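Long-range contact in Ac-ASP-7 (Ancylostoma caninum, PDB 3S6S), which is of unknown function but belongs to the SCP/TAPS family of secreted hookworm proteins and probably takes part in the interaction between parasite and host: residues A[113-117]-A[177-181]. Residues are numbered along the deposited sequence; the frame is centred on the assembly and turned at random.
Sequences KATRF and TFFAA
The modelled C-terminal tail of this SCP/TAPS (CAP) domain folds back here on the start of a central strand of its sheet. Residues 177-181 follow the short strand 175-176. Their partners, Thr115 and Arg116, lie where the chain enters strand 116-123. Methyl contacts, two waters and the end of Arg116 make the join. Thr115 turns its side chain to the tail, and its CG2 meets the CG2 of Thr177 at 3.9 Å. The methyl CB of Ala180 packs against the same threonine, 3.8 Å from Thr115 CG2 and closer still to Thr115 OG1. One water lies between three groups. It donates to Thr115 OG1 and to Thr177 O, and it accepts from Arg116 NE at 3.2 Å. The Thr115 hydroxyl is also hydrogen-bonded to Asp141 OD1. A second water accepts from Thr177 N at 3.0 Å and can donate to Thr115 O, though it has other acceptors in reach, so it probably bridges the two backbones. Arg116 reaches across to the tail and bends at chi3 (92°), which brings the guanidinium edge to the backbone of Phe178. Arg116 NH2 lies 2.5 Å from Phe178 O, a very short approach whose geometry does not settle a hydrogen bond. NH1 is held by a salt bridge to Asp53 and a hydrogen bond to Asn7. Both partners lie on strands of the same sheet, 51-53 and 6-7. The tail has its own brace, an ST turn at Thr177. Here OG1 stands anti to the backbone N (chi1 177°) and accepts a nearly straight bond from Phe179 N, 3.2 Å long with an N-H...O angle of 169°.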
ATOM      1  N   LYS A 113      -6.231   5.137  -6.854  1.00 30.02           N
ATOM      2  CA  LYS A 113      -7.602   4.978  -6.362  1.00 30.22           C
ATOM      3  C   LYS A 113      -7.763   3.903  -5.289  1.00 30.67           C
ATOM      4  O   LYS A 113      -8.864   3.685  -4.778  1.00 27.70           O
ATOM      5  CB  LYS A 113      -8.573   4.748  -7.520  1.00 31.58           C
ATOM      6  CG  LYS A 113      -8.607   5.923  -8.480  1.00 34.75           C
ATOM      7  CD  LYS A 113      -9.549   5.721  -9.669  1.00 33.59           C
ATOM      8  CE  LYS A 113      -9.561   6.994 -10.534  1.00 29.43           C
ATOM      9  NZ  LYS A 113     -10.367   6.823 -11.765  1.00 36.90           N
ATOM     10  N   ALA A 114      -6.672   3.224  -4.952  1.00 28.41           N
ATOM     11  CA  ALA A 114      -6.656   2.424  -3.733  1.00 28.89           C
ATOM     12  C   ALA A 114      -6.633   3.401  -2.554  1.00 24.80           C
ATOM     13  O   ALA A 114      -6.028   4.459  -2.650  1.00 27.59           O
ATOM     14  CB  ALA A 114      -5.436   1.487  -3.707  1.00 24.10           C
ATOM     15  N   THR A 115      -7.296   3.060  -1.455  1.00 23.57           N
ATOM     16  CA  THR A 115      -7.392   3.972  -0.316  1.00 22.17           C
ATOM     17  C   THR A 115      -7.039   3.332   1.017  1.00 27.21           C
ATOM     18  O   THR A 115      -6.900   4.038   2.028  1.00 27.05           O
ATOM     19  CB  THR A 115      -8.806   4.560  -0.158  1.00 25.21           C
ATOM     20  OG1 THR A 115      -9.684   3.569   0.383  1.00 22.23           O
ATOM     21  CG2 THR A 115      -9.337   5.084  -1.477  1.00 25.42           C
ATOM     22  N   ARG A 116      -6.931   2.002   1.035  1.00 23.39           N
ATOM     23  CA  ARG A 116      -6.491   1.308   2.232  1.00 26.06           C
ATOM     24  C   ARG A 116      -5.889  -0.052   1.924  1.00 26.42           C
ATOM     25  O   ARG A 116      -6.163  -0.642   0.870  1.00 27.34           O
ATOM     26  CB  ARG A 116      -7.600   1.214   3.295  1.00 28.70           C
ATOM     27  CG  ARG A 116      -8.911   0.664   2.825  1.00 30.15           C
ATOM     28  CD  ARG A 116      -9.833   0.405   4.015  1.00 31.31           C
ATOM     29  NE  ARG A 116     -10.691   1.542   4.328  1.00 36.08           N
ATOM     30  CZ  ARG A 116     -11.111   1.847   5.559  1.00 40.36           C
ATOM     31  NH1 ARG A 116     -10.738   1.103   6.599  1.00 31.64           N
ATOM     32  NH2 ARG A 116     -11.889   2.905   5.756  1.00 37.26           N
ATOM     33  N   PHE A 117      -5.043  -0.516   2.845  1.00 20.88           N
ATOM     34  CA  PHE A 117      -4.353  -1.781   2.712  1.00 22.25           C
ATOM     35  C   PHE A 117      -3.897  -2.265   4.080  1.00 25.47           C
ATOM     36  O   PHE A 117      -3.887  -1.506   5.039  1.00 28.03           O
ATOM     37  CB  PHE A 117      -3.138  -1.650   1.779  1.00 22.30           C
ATOM     38  CG  PHE A 117      -1.910  -1.032   2.431  1.00 25.04           C
ATOM     39  CD1 PHE A 117      -1.999   0.130   3.189  1.00 27.33           C
ATOM     40  CD2 PHE A 117      -0.660  -1.614   2.272  1.00 26.21           C
ATOM     41  CE1 PHE A 117      -0.857   0.702   3.760  1.00 23.91           C
ATOM     42  CE2 PHE A 117       0.479  -1.055   2.849  1.00 21.91           C
ATOM     43  CZ  PHE A 117       0.379   0.105   3.595  1.00 24.33           C
ATOM     44  N   THR A 177      -9.483   8.964   2.639  1.00 32.12           N
ATOM     45  CA  THR A 177     -10.870   8.708   2.977  1.00 32.19           C
ATOM     46  C   THR A 177     -10.977   7.414   3.768  1.00 29.06           C
ATOM     47  O   THR A 177     -10.147   6.536   3.619  1.00 32.41           O
ATOM     48  CB  THR A 177     -11.782   8.671   1.739  1.00 33.88           C
ATOM     49  OG1 THR A 177     -13.113   8.348   2.154  1.00 40.40           O
ATOM     50  CG2 THR A 177     -11.310   7.620   0.749  1.00 33.44           C
ATOM     51  N   PHE A 178     -11.990   7.314   4.619  1.00 29.25           N
ATOM     52  CA  PHE A 178     -12.206   6.128   5.428  1.00 33.04           C
ATOM     53  C   PHE A 178     -13.468   5.416   4.991  1.00 36.31           C
ATOM     54  O   PHE A 178     -13.871   4.423   5.586  1.00 36.87           O
ATOM     55  CB  PHE A 178     -12.297   6.486   6.914  1.00 36.48           C
ATOM     56  CG  PHE A 178     -11.028   7.054   7.468  1.00 34.10           C
ATOM     57  CD1 PHE A 178     -10.805   8.426   7.464  1.00 32.69           C
ATOM     58  CD2 PHE A 178     -10.044   6.217   7.960  1.00 30.42           C
ATOM     59  CE1 PHE A 178      -9.629   8.955   7.951  1.00 26.00           C
ATOM     60  CE2 PHE A 178      -8.885   6.728   8.459  1.00 30.08           C
ATOM     61  CZ  PHE A 178      -8.673   8.114   8.457  1.00 30.62           C
ATOM     62  N   PHE A 179     -14.085   5.930   3.936  1.00 39.38           N
ATOM     63  CA  PHE A 179     -15.342   5.376   3.456  1.00 44.23           C
ATOM     64  C   PHE A 179     -15.383   5.410   1.926  1.00 45.78           C
ATOM     65  O   PHE A 179     -16.180   6.129   1.318  1.00 52.49           O
ATOM     66  CB  PHE A 179     -16.516   6.128   4.098  1.00 47.35           C
ATOM     67  CG  PHE A 179     -16.460   6.156   5.620  1.00 49.23           C
ATOM     68  CD1 PHE A 179     -16.173   7.335   6.303  1.00 42.00           C
ATOM     69  CD2 PHE A 179     -16.676   4.992   6.362  1.00 48.50           C
ATOM     70  CE1 PHE A 179     -16.118   7.361   7.692  1.00 45.03           C
ATOM     71  CE2 PHE A 179     -16.614   5.010   7.754  1.00 47.58           C
ATOM     72  CZ  PHE A 179     -16.333   6.194   8.418  1.00 48.97           C
ATOM     73  N   ALA A 180     -14.483   4.644   1.317  1.00 42.99           N
ATOM     74  CA  ALA A 180     -14.403   4.515  -0.135  1.00 45.12           C
ATOM     75  C   ALA A 180     -15.278   3.352  -0.604  1.00 51.05           C
ATOM     76  O   ALA A 180     -15.661   3.273  -1.771  1.00 50.09           O
ATOM     77  CB  ALA A 180     -12.948   4.299  -0.566  1.00 35.99           C
ATOM     78  N   ALA A 181     -15.580   2.449   0.324  1.00 50.82           N
ATOM     79  CA  ALA A 181     -16.477   1.328   0.072  1.00 53.96           C
ATOM     80  C   ALA A 181     -17.923   1.790  -0.134  1.00 63.41           C
ATOM     81  O   ALA A 181     -18.224   2.569  -1.046  1.00 65.90           O
ATOM     82  CB  ALA A 181     -16.398   0.339   1.226  1.00 54.32           C
TER
HETATM   83  O   HOH W   1      -7.209   7.097   1.989  1.00 25.68           O
HETATM   84  O   HOH W   2     -11.260   4.122   2.580  1.00 27.95           O